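Local coordinates for protein VMB-1 (Vibrio alginolyticus, PDB 6LF4) that probably hydrolyses beta-lactam antibiotics to substituted beta-amino acids, using zinc ions bound in its active site, at residues Met51-Trp56 with Glu85-Asp90; Val79-His84 with Asp147-Trp152; Gly162-Ser167 with Asn186-Val191. All coordinates share one frame; numbering follows the deposited sequence.

Contact 1: residues Met51-Trp56 with Glu85-Asp90. With ZN (zinc ion), chain F; LMP ((2~{S},3~{R},4~{S})-2-[(2~{S},3~{R})-1,3-bis(oxidanyl)-1-oxidanylidene-butan-2-yl]-4-[(3~{S},5~{S})-5-(dimethylcarbamoy l)pyrrolidin-3-yl]sulfanyl-3-methyl-3,4-dihydro-2~{H}-pyrrole-5-carboxylic acid), chain G.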
# COMPACT_ATOMS: atom_id res chain seq x y z
N MET A 51 10.32 1.11 -0.76
CA MET A 51 9.15 1.22 0.14
C MET A 51 7.87 1.13 -0.69
O MET A 51 7.77 1.86 -1.68
CB MET A 51 9.14 2.57 0.84
CG MET A 51 9.85 2.59 2.16
SD MET A 51 9.38 4.10 3.02
CE MET A 51 11.01 4.57 3.62
N ILE A 52 6.95 0.25 -0.31
CA ILE A 52 5.55 0.23 -0.83
C ILE A 52 4.68 0.82 0.29
O ILE A 52 4.60 0.17 1.35
CB ILE A 52 5.13 -1.19 -1.26
CG1 ILE A 52 6.02 -1.70 -2.39
CG2 ILE A 52 3.66 -1.23 -1.67
CD1 ILE A 52 5.77 -3.14 -2.77
N ASP A 53 4.20 2.05 0.09
CA ASP A 53 3.50 2.90 1.10
C ASP A 53 4.51 3.40 2.14
O ASP A 53 5.41 2.64 2.54
CB ASP A 53 2.34 2.16 1.77
CG ASP A 53 1.04 2.18 0.97
OD1 ASP A 53 1.06 2.67 -0.19
OD2 ASP A 53 -0.01 1.74 1.54
N THR A 54 4.37 4.65 2.60
CA THR A 54 5.13 5.16 3.76
C THR A 54 4.38 4.81 5.03
O THR A 54 3.16 4.69 5.03
CB THR A 54 5.38 6.67 3.68
OG1 THR A 54 4.14 7.32 3.94
CG2 THR A 54 5.94 7.11 2.35
N PRO A 55 5.09 4.63 6.17
CA PRO A 55 4.43 4.52 7.47
C PRO A 55 3.48 5.70 7.74
O PRO A 55 3.60 6.75 7.13
CB PRO A 55 5.61 4.50 8.45
CG PRO A 55 6.68 3.82 7.65
CD PRO A 55 6.55 4.45 6.27
N TRP A 56 2.59 5.46 8.68
CA TRP A 56 1.41 6.28 9.02
C TRP A 56 1.82 7.57 9.75
O TRP A 56 1.08 8.56 9.66
CB TRP A 56 0.48 5.44 9.89
CG TRP A 56 -0.96 5.82 9.80
CD1 TRP A 56 -1.51 6.96 9.29
CD2 TRP A 56 -2.06 5.01 10.24
NE1 TRP A 56 -2.87 6.92 9.38
CE2 TRP A 56 -3.24 5.73 9.95
CE3 TRP A 56 -2.15 3.75 10.83
CZ2 TRP A 56 -4.50 5.22 10.25
CZ3 TRP A 56 -3.40 3.24 11.11
CH2 TRP A 56 -4.55 3.97 10.83
N GLU A 85 -3.10 9.47 4.17
CA GLU A 85 -1.89 9.60 5.03
C GLU A 85 -1.30 8.24 5.38
O GLU A 85 -0.09 8.17 5.59
CB GLU A 85 -2.23 10.28 6.36
CG GLU A 85 -2.45 11.77 6.22
CD GLU A 85 -2.76 12.46 7.54
OE1 GLU A 85 -2.87 13.71 7.53
OE2 GLU A 85 -2.88 11.74 8.58
N ASP A 86 -2.11 7.20 5.49
CA ASP A 86 -1.58 5.85 5.85
C ASP A 86 -0.89 5.20 4.64
O ASP A 86 -0.46 4.03 4.78
CB ASP A 86 -2.68 4.96 6.43
CG ASP A 86 -3.85 4.74 5.50
OD1 ASP A 86 -4.13 5.65 4.69
OD2 ASP A 86 -4.48 3.66 5.59
N ALA A 87 -0.74 5.90 3.51
CA ALA A 87 -0.01 5.36 2.33
C ALA A 87 0.99 6.38 1.79
O ALA A 87 2.09 5.95 1.39
CB ALA A 87 -1.01 4.90 1.28
N SER A 88 0.66 7.67 1.81
CA SER A 88 1.44 8.75 1.16
C SER A 88 1.85 9.81 2.18
O SER A 88 2.37 10.85 1.74
CB SER A 88 0.61 9.36 0.04
OG SER A 88 -0.60 9.89 0.55
N GLY A 89 1.64 9.56 3.48
CA GLY A 89 1.81 10.54 4.58
C GLY A 89 3.18 11.19 4.55
O GLY A 89 3.25 12.39 4.77
N ASP A 90 4.24 10.45 4.24
CA ASP A 90 5.62 10.99 4.39
C ASP A 90 6.25 11.23 3.02
O ASP A 90 7.48 11.24 2.95
CB ASP A 90 6.38 10.14 5.41
CG ASP A 90 6.04 10.58 6.83
OD1 ASP A 90 6.27 11.76 7.14
OD2 ASP A 90 5.47 9.76 7.60
ZN ZN F . -6.19 2.57 5.26
C1 LMP G . -9.12 3.92 8.76
C2 LMP G . -9.97 2.78 8.17
C3 LMP G . -9.23 2.43 6.90
O7A LMP G . -11.04 -1.01 11.00
C6A LMP G . -10.16 -1.30 11.80
N7A LMP G . -10.34 -2.19 12.79
C9A LMP G . -11.55 -3.02 12.88
C8A LMP G . -9.35 -2.40 13.85
C5A LMP G . -8.78 -0.65 11.73
C2A LMP G . -8.87 0.88 11.77
N3A LMP G . -8.10 -0.97 10.46
C4A LMP G . -7.58 0.26 9.86
C1A LMP G . -8.57 1.31 10.34
S21 LMP G . -10.06 1.35 9.30
C31 LMP G . -9.76 1.78 5.89
O31 LMP G . -10.93 1.95 5.63
O32 LMP G . -9.05 1.02 5.26
N4 LMP G . -8.01 2.85 6.90
C11 LMP G . -9.89 5.21 8.97
C5 LMP G . -7.93 4.03 7.80
C6 LMP G . -7.92 5.31 6.97
C61 LMP G . -6.70 6.19 7.26
O62 LMP G . -6.76 6.64 8.62
C62 LMP G . -6.59 7.38 6.34
C7 LMP G . -8.09 5.06 5.47
O71 LMP G . -9.20 5.33 4.97
O72 LMP G . -7.10 4.61 4.85
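The hydroxyl of Thr54 works in both directions where the loop leaving strand 48-52 meets the short helix 85-88. Its OG1 accepts the backbone N-H of Asp90 (Asp90 N to Thr54 OG1 3.1 Å) and donates to the carbonyl of its neighbour, Thr54 OG1 to Pro55 O 3.3 Å. A threonine suits the spot because one small side chain supplies both a donor and an acceptor in a buried place. The helix carries Asp86, the last residue of the His-X-His-X-Asp zinc motif of the metallo-beta-lactamase fold. The backbone joins the two segments as well: Thr54 N gives a fairly straight hydrogen bond of 2.9 Å to Ala87 O. The same oxygen receives a CA-H...O contact, Asp53 CA to Ala87 O at 3.4 Å. The compact methyl of Ala87 lies against the Asp53 carboxylate, with Ala87 CB 3.3 Å from Asp53 OD2, while Asp53 OD1 lies unusually close to the hydroxyl of Thr81, probably as a hydrogen bond. Farther along, Trp56 and Asp86 run side by side and point the same way. The indole offers a broad flat face, and Asp86 CB sits over its five-membered ring, 3.5 Å from the centroid and only 9° off the normal, a CH-pi contact. With Asp86 CG set between the backbone N and the carbonyl carbon (chi1 59°), the carboxylate turns from the indole to the metal, and Asp86 OD2 binds a zinc ion at 2.1 Å. Cys163 and His205 bind the same ion, as do two atoms of the ring-opened carbapenem. Trp56 also meets the ring of His205 at a slant, and the rim of its six-membered ring approaches the bound product near the indole plane, Trp56 CZ2 lying 3.1 Å from LMP O62.

Contact 2: residues Val79-His84 with Asp147-Trp152. With ZN (zinc ion), chain E; LMP ((2~{S},3~{R},4~{S})-2-[(2~{S},3~{R})-1,3-bis(oxidanyl)-1-oxidanylidene-butan-2-yl]-4-[(3~{S},5~{S})-5-(dimethylcarbamoy l)pyrrolidin-3-yl]sulfanyl-3-methyl-3,4-dihydro-2~{H}-pyrrole-5-carboxylic acid), chain G.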
# COMPACT_ATOMS: atom_id res chain seq x y z
N VAL A 79 6.81 3.76 -3.65
CA VAL A 79 5.54 3.90 -4.42
C VAL A 79 4.43 4.04 -3.36
O VAL A 79 4.43 3.28 -2.39
CB VAL A 79 5.31 2.73 -5.39
CG1 VAL A 79 5.17 1.40 -4.67
CG2 VAL A 79 4.09 2.96 -6.29
N VAL A 80 3.55 5.01 -3.54
CA VAL A 80 2.37 5.21 -2.64
C VAL A 80 1.14 4.65 -3.36
O VAL A 80 0.99 4.88 -4.58
CB VAL A 80 2.22 6.69 -2.25
CG1 VAL A 80 3.49 7.21 -1.59
CG2 VAL A 80 1.84 7.55 -3.42
N THR A 81 0.30 3.92 -2.64
CA THR A 81 -0.80 3.10 -3.21
C THR A 81 -2.11 3.90 -3.22
O THR A 81 -3.02 3.52 -3.98
CB THR A 81 -0.82 1.71 -2.55
OG1 THR A 81 -0.95 1.81 -1.14
CG2 THR A 81 0.44 0.93 -2.88
N HIS A 82 -2.20 5.01 -2.48
CA HIS A 82 -3.33 5.97 -2.59
C HIS A 82 -3.01 7.24 -1.81
O HIS A 82 -2.03 7.23 -1.04
CB HIS A 82 -4.68 5.30 -2.27
CG HIS A 82 -4.98 5.06 -0.82
ND1 HIS A 82 -4.32 4.12 -0.05
CD2 HIS A 82 -5.92 5.61 -0.02
CE1 HIS A 82 -4.85 4.10 1.15
NE2 HIS A 82 -5.84 5.00 1.17
N PHE A 83 -3.82 8.29 -1.99
CA PHE A 83 -3.55 9.68 -1.53
C PHE A 83 -3.74 9.85 -0.01
O PHE A 83 -3.34 10.90 0.45
CB PHE A 83 -4.38 10.71 -2.30
CG PHE A 83 -5.83 10.88 -1.92
CD1 PHE A 83 -6.80 10.00 -2.36
CD2 PHE A 83 -6.23 11.96 -1.14
CE1 PHE A 83 -8.14 10.18 -2.03
CE2 PHE A 83 -7.57 12.14 -0.81
CZ PHE A 83 -8.52 11.25 -1.25
N HIS A 84 -4.29 8.88 0.73
CA HIS A 84 -4.49 9.00 2.20
C HIS A 84 -3.14 8.95 2.94
O HIS A 84 -2.16 8.40 2.39
CB HIS A 84 -5.41 7.90 2.73
CG HIS A 84 -6.83 8.03 2.28
ND1 HIS A 84 -7.72 6.99 2.33
CD2 HIS A 84 -7.51 9.08 1.79
CE1 HIS A 84 -8.89 7.40 1.88
NE2 HIS A 84 -8.78 8.68 1.55
N ASP A 147 -8.10 6.43 -6.83
CA ASP A 147 -6.69 6.38 -7.28
C ASP A 147 -6.00 5.11 -6.81
O ASP A 147 -4.87 4.90 -7.28
CB ASP A 147 -5.88 7.58 -6.78
CG ASP A 147 -5.79 7.66 -5.27
OD1 ASP A 147 -6.82 7.42 -4.62
OD2 ASP A 147 -4.71 7.96 -4.74
N ASN A 148 -6.64 4.27 -6.01
CA ASN A 148 -5.94 3.13 -5.35
C ASN A 148 -5.28 2.20 -6.38
O ASN A 148 -5.94 1.84 -7.36
CB ASN A 148 -6.81 2.31 -4.42
CG ASN A 148 -8.16 1.92 -5.00
OD1 ASN A 148 -8.32 1.66 -6.21
ND2 ASN A 148 -9.12 1.83 -4.10
N ILE A 149 -4.04 1.78 -6.12
CA ILE A 149 -3.31 0.78 -6.95
C ILE A 149 -2.94 -0.40 -6.07
O ILE A 149 -2.89 -0.23 -4.84
CB ILE A 149 -2.05 1.39 -7.59
CG1 ILE A 149 -1.13 1.98 -6.51
CG2 ILE A 149 -2.40 2.39 -8.68
CD1 ILE A 149 0.28 2.17 -6.96
N VAL A 150 -2.67 -1.55 -6.68
CA VAL A 150 -2.12 -2.73 -6.00
C VAL A 150 -0.69 -2.95 -6.53
O VAL A 150 -0.37 -2.46 -7.66
CB VAL A 150 -3.00 -3.97 -6.21
CG1 VAL A 150 -4.38 -3.73 -5.60
CG2 VAL A 150 -3.10 -4.39 -7.68
N VAL A 151 0.11 -3.68 -5.74
CA VAL A 151 1.53 -3.96 -6.10
C VAL A 151 1.71 -5.47 -6.04
O VAL A 151 1.29 -6.10 -5.07
CB VAL A 151 2.55 -3.18 -5.26
CG1 VAL A 151 3.96 -3.38 -5.79
CG2 VAL A 151 2.23 -1.70 -5.22
N TRP A 152 2.24 -6.01 -7.12
CA TRP A 152 2.47 -7.46 -7.29
C TRP A 152 3.97 -7.74 -7.22
O TRP A 152 4.74 -7.07 -7.93
CB TRP A 152 1.88 -7.91 -8.62
CG TRP A 152 2.15 -9.34 -8.98
CD1 TRP A 152 2.78 -9.79 -10.11
CD2 TRP A 152 1.71 -10.51 -8.28
NE1 TRP A 152 2.80 -11.15 -10.13
CE2 TRP A 152 2.14 -11.62 -9.02
CE3 TRP A 152 0.96 -10.72 -7.11
CZ2 TRP A 152 1.85 -12.92 -8.63
CZ3 TRP A 152 0.68 -12.00 -6.72
CH2 TRP A 152 1.13 -13.09 -7.47
ZN ZN E . -7.38 5.23 2.58
C1 LMP G . -9.12 3.92 8.76
C2 LMP G . -9.97 2.78 8.17
C3 LMP G . -9.23 2.43 6.90
O7A LMP G . -11.04 -1.01 11.00
C6A LMP G . -10.16 -1.30 11.80
N7A LMP G . -10.34 -2.19 12.79
C9A LMP G . -11.55 -3.02 12.88
C8A LMP G . -9.35 -2.40 13.85
C5A LMP G . -8.78 -0.65 11.73
C2A LMP G . -8.87 0.88 11.77
N3A LMP G . -8.10 -0.97 10.46
C4A LMP G . -7.58 0.26 9.86
C1A LMP G . -8.57 1.31 10.34
S21 LMP G . -10.06 1.35 9.30
C31 LMP G . -9.76 1.78 5.89
O31 LMP G . -10.93 1.95 5.63
O32 LMP G . -9.05 1.02 5.26
N4 LMP G . -8.01 2.85 6.90
C11 LMP G . -9.89 5.21 8.97
C5 LMP G . -7.93 4.03 7.80
C6 LMP G . -7.92 5.31 6.97
C61 LMP G . -6.70 6.19 7.26
O62 LMP G . -6.76 6.64 8.62
C62 LMP G . -6.59 7.38 6.34
C7 LMP G . -8.09 5.06 5.47
O71 LMP G . -9.20 5.33 4.97
O72 LMP G . -7.10 4.61 4.85
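The His-X-His part of the zinc motif follows strand 74-79, and its loop packs against the start of strand 150-153 in the buried middle of the metallo-beta-lactamase fold. The two runs are roughly antiparallel. Ile149 N donates to Thr81 O at 2.9 Å, and Asn148 CA adds a C-H contact of 3.2 Å to Thr81 O. Branched aliphatic side chains fill the interior beside this bond. Ile149 CG1, placed between the backbone N and the carbonyl carbon (chi1 56°), lies along Thr81, so that Ile149 CD1 reaches Val79 CG2 at 3.9 Å. Thr81 CG2 meets Val151 CG2 crosswise. Beyond His82, Asp147 OD2 takes the N-H of Phe83 in a weak, bent bond (Asp147 OD2 to Phe83 N 2.9 Å), and Asp147 OD1 approaches the edge of the Phe83 ring, 3.4 Å from Phe83 CD1. Thr145 and Thr107 also bind this carboxylate. His82 NE2 coordinates one zinc ion at 2.1 Å with His84, His144 and LMP O72, a product carboxylate oxygen that bridges to the second zinc, the one on Cys163. With Thr81 O bonded and Phe83 N more weakly held, the main chain is braced on either side of His82, consistent with a second shell positioning this metal ligand.

Contact 3: residues Gly162-Ser167 with Asn186-Val191. With ZN (zinc ion), chain F; LMP ((2~{S},3~{R},4~{S})-2-[(2~{S},3~{R})-1,3-bis(oxidanyl)-1-oxidanylidene-butan-2-yl]-4-[(3~{S},5~{S})-5-(dimethylcarbamoy l)pyrrolidin-3-yl]sulfanyl-3-methyl-3,4-dihydro-2~{H}-pyrrole-5-carboxylic acid), chain G.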
# COMPACT_ATOMS: atom_id res chain seq x y z
N GLY A 162 -3.10 -3.02 -0.29
CA GLY A 162 -3.38 -1.79 0.47
C GLY A 162 -4.85 -1.74 0.89
O GLY A 162 -5.48 -2.80 1.04
N CYS A 163 -5.37 -0.53 1.10
CA CYS A 163 -6.74 -0.30 1.63
C CYS A 163 -7.82 -0.65 0.60
O CYS A 163 -8.97 -0.80 0.99
CB CYS A 163 -6.82 1.12 2.17
SG CYS A 163 -5.50 1.33 3.40
N PHE A 164 -7.44 -0.90 -0.66
CA PHE A 164 -8.33 -1.53 -1.67
C PHE A 164 -8.80 -2.91 -1.18
O PHE A 164 -9.84 -3.41 -1.64
CB PHE A 164 -7.59 -1.60 -3.01
CG PHE A 164 -8.39 -2.18 -4.13
CD1 PHE A 164 -9.41 -1.45 -4.72
CD2 PHE A 164 -8.08 -3.43 -4.65
CE1 PHE A 164 -10.11 -1.97 -5.80
CE2 PHE A 164 -8.79 -3.94 -5.73
CZ PHE A 164 -9.81 -3.21 -6.28
N VAL A 165 -8.05 -3.54 -0.29
CA VAL A 165 -8.34 -4.92 0.17
C VAL A 165 -8.59 -4.90 1.68
O VAL A 165 -7.75 -4.34 2.40
CB VAL A 165 -7.19 -5.88 -0.20
CG1 VAL A 165 -7.46 -7.28 0.34
CG2 VAL A 165 -6.98 -5.91 -1.71
N LYS A 166 -9.68 -5.51 2.11
CA LYS A 166 -10.02 -5.61 3.56
C LYS A 166 -9.56 -6.98 4.08
O LYS A 166 -9.52 -7.96 3.30
CB LYS A 166 -11.51 -5.32 3.72
CG LYS A 166 -11.95 -3.94 3.25
CD LYS A 166 -11.38 -2.78 4.04
CE LYS A 166 -11.03 -1.59 3.16
NZ LYS A 166 -9.90 -0.77 3.71
N SER A 167 -9.21 -7.05 5.36
CA SER A 167 -8.91 -8.31 6.09
C SER A 167 -10.19 -9.16 6.19
O SER A 167 -11.29 -8.60 6.05
CB SER A 167 -8.28 -8.00 7.43
OG SER A 167 -9.25 -7.45 8.32
N ASN A 186 -16.25 -4.53 -9.42
CA ASN A 186 -15.73 -4.68 -10.81
C ASN A 186 -14.20 -4.49 -10.80
O ASN A 186 -13.50 -5.31 -11.42
CB ASN A 186 -16.43 -3.73 -11.77
CG ASN A 186 -17.93 -3.86 -11.70
OD1 ASN A 186 -18.44 -4.95 -11.39
ND2 ASN A 186 -18.64 -2.77 -11.95
N SER A 187 -13.70 -3.47 -10.11
CA SER A 187 -12.25 -3.26 -9.86
C SER A 187 -11.60 -4.51 -9.24
O SER A 187 -10.54 -4.98 -9.71
CB SER A 187 -12.05 -2.07 -8.98
OG SER A 187 -12.51 -0.91 -9.64
N MET A 188 -12.21 -5.04 -8.18
CA MET A 188 -11.71 -6.25 -7.49
C MET A 188 -11.73 -7.44 -8.46
O MET A 188 -10.79 -8.23 -8.39
CB MET A 188 -12.57 -6.56 -6.26
CG MET A 188 -11.96 -7.59 -5.36
SD MET A 188 -10.31 -7.14 -4.77
CE MET A 188 -10.74 -5.74 -3.74
N GLN A 189 -12.74 -7.56 -9.32
CA GLN A 189 -12.83 -8.72 -10.25
C GLN A 189 -11.61 -8.68 -11.19
O GLN A 189 -11.06 -9.77 -11.54
CB GLN A 189 -14.14 -8.77 -11.03
CG GLN A 189 -14.32 -10.07 -11.81
CD GLN A 189 -14.46 -11.25 -10.87
OE1 GLN A 189 -15.02 -11.13 -9.79
NE2 GLN A 189 -13.92 -12.39 -11.24
N LYS A 190 -11.18 -7.48 -11.59
CA LYS A 190 -9.96 -7.33 -12.41
C LYS A 190 -8.76 -7.89 -11.64
O LYS A 190 -7.93 -8.60 -12.25
CB LYS A 190 -9.75 -5.87 -12.82
CG LYS A 190 -10.83 -5.36 -13.75
CD LYS A 190 -10.58 -3.95 -14.24
CE LYS A 190 -11.74 -3.41 -15.05
NZ LYS A 190 -11.75 -1.93 -15.05
N VAL A 191 -8.64 -7.60 -10.34
CA VAL A 191 -7.47 -8.04 -9.53
C VAL A 191 -7.58 -9.56 -9.35
O VAL A 191 -6.58 -10.28 -9.57
CB VAL A 191 -7.41 -7.27 -8.20
CG1 VAL A 191 -6.40 -7.86 -7.23
CG2 VAL A 191 -7.15 -5.79 -8.47
ZN ZN F . -6.19 2.57 5.26
C1 LMP G . -9.12 3.92 8.76
C2 LMP G . -9.97 2.78 8.17
C3 LMP G . -9.23 2.43 6.90
O7A LMP G . -11.04 -1.01 11.00
C6A LMP G . -10.16 -1.30 11.80
N7A LMP G . -10.34 -2.19 12.79
C9A LMP G . -11.55 -3.02 12.88
C8A LMP G . -9.35 -2.40 13.85
C5A LMP G . -8.78 -0.65 11.73
C2A LMP G . -8.87 0.88 11.77
N3A LMP G . -8.10 -0.97 10.46
C4A LMP G . -7.58 0.26 9.86
C1A LMP G . -8.57 1.31 10.34
S21 LMP G . -10.06 1.35 9.30
C31 LMP G . -9.76 1.78 5.89
O31 LMP G . -10.93 1.95 5.63
O32 LMP G . -9.05 1.02 5.26
N4 LMP G . -8.01 2.85 6.90
C11 LMP G . -9.89 5.21 8.97
C5 LMP G . -7.93 4.03 7.80
C6 LMP G . -7.92 5.31 6.97
C61 LMP G . -6.70 6.19 7.26
O62 LMP G . -6.76 6.64 8.62
C62 LMP G . -6.59 7.38 6.34
C7 LMP G . -8.09 5.06 5.47
O71 LMP G . -9.20 5.33 4.97
O72 LMP G . -7.10 4.61 4.85
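The Phe164 ring and the Met188 side chain lie alongside one another, pointing opposite ways, and join the zinc-ligand turn of the metallo-beta-lactamase fold to helix 184-194. The type I beta turn from Gly162 to Val165 directs the Phe164 ring at the helix, with CG anti to the backbone N (chi1 -179°). Met188 starts beside the ring and then kinks twice along its chain, curling its methyl over one face: Met188 CE is 3.8 Å from the Phe164 ring centroid, a CH-pi contact. Its sulfur lies obliquely to the same ring, so the pair is also a Met-aromatic contact. A long, flexible methionine suits this place because it can wrap a flat ring. Ser187 CB meets the ring edge near its plane, 3.7 Å from Phe164 CZ, and Val191 CG2 comes in at a slant, 3.7 Å from Phe164 CE2. Trp184 stacks on the same phenyl and gives its NE1 hydrogen to Phe164 O, while Ser187 OG bonds to Ala142 O. On the turn's other flank Cys163 SG binds the Asp86 zinc ion at 2.3 Å. Lys166, near the C31 carboxylate on the product's pyrroline ring, folds back, and Lys166 NZ donates to a lone pair of Cys163 O at 2.9 Å.

From the N terminus the chain leaves strand 48-52 through Met51-Trp56, runs along helix 58-69 and strand 74-79, and passes Val79-His84 before Glu85-Asp90 closes contact 1. Contact 2 is already open by then and closes only at Asp147-Trp152, so the two loops cross rather than nest. Contact 1 ties the end of strand 48-52 to helix 85-88, and contact 2 joins the loop after strand 74-79 to the start of strand 150-153 in the other sheet. Contact 3 follows in series, closing the short loop between strand 158-162 and helix 184-194. Val150 CG1 of contact 2 packs on the Phe164 ring of contact 3, and all three contacts border the bound product at the two-zinc site.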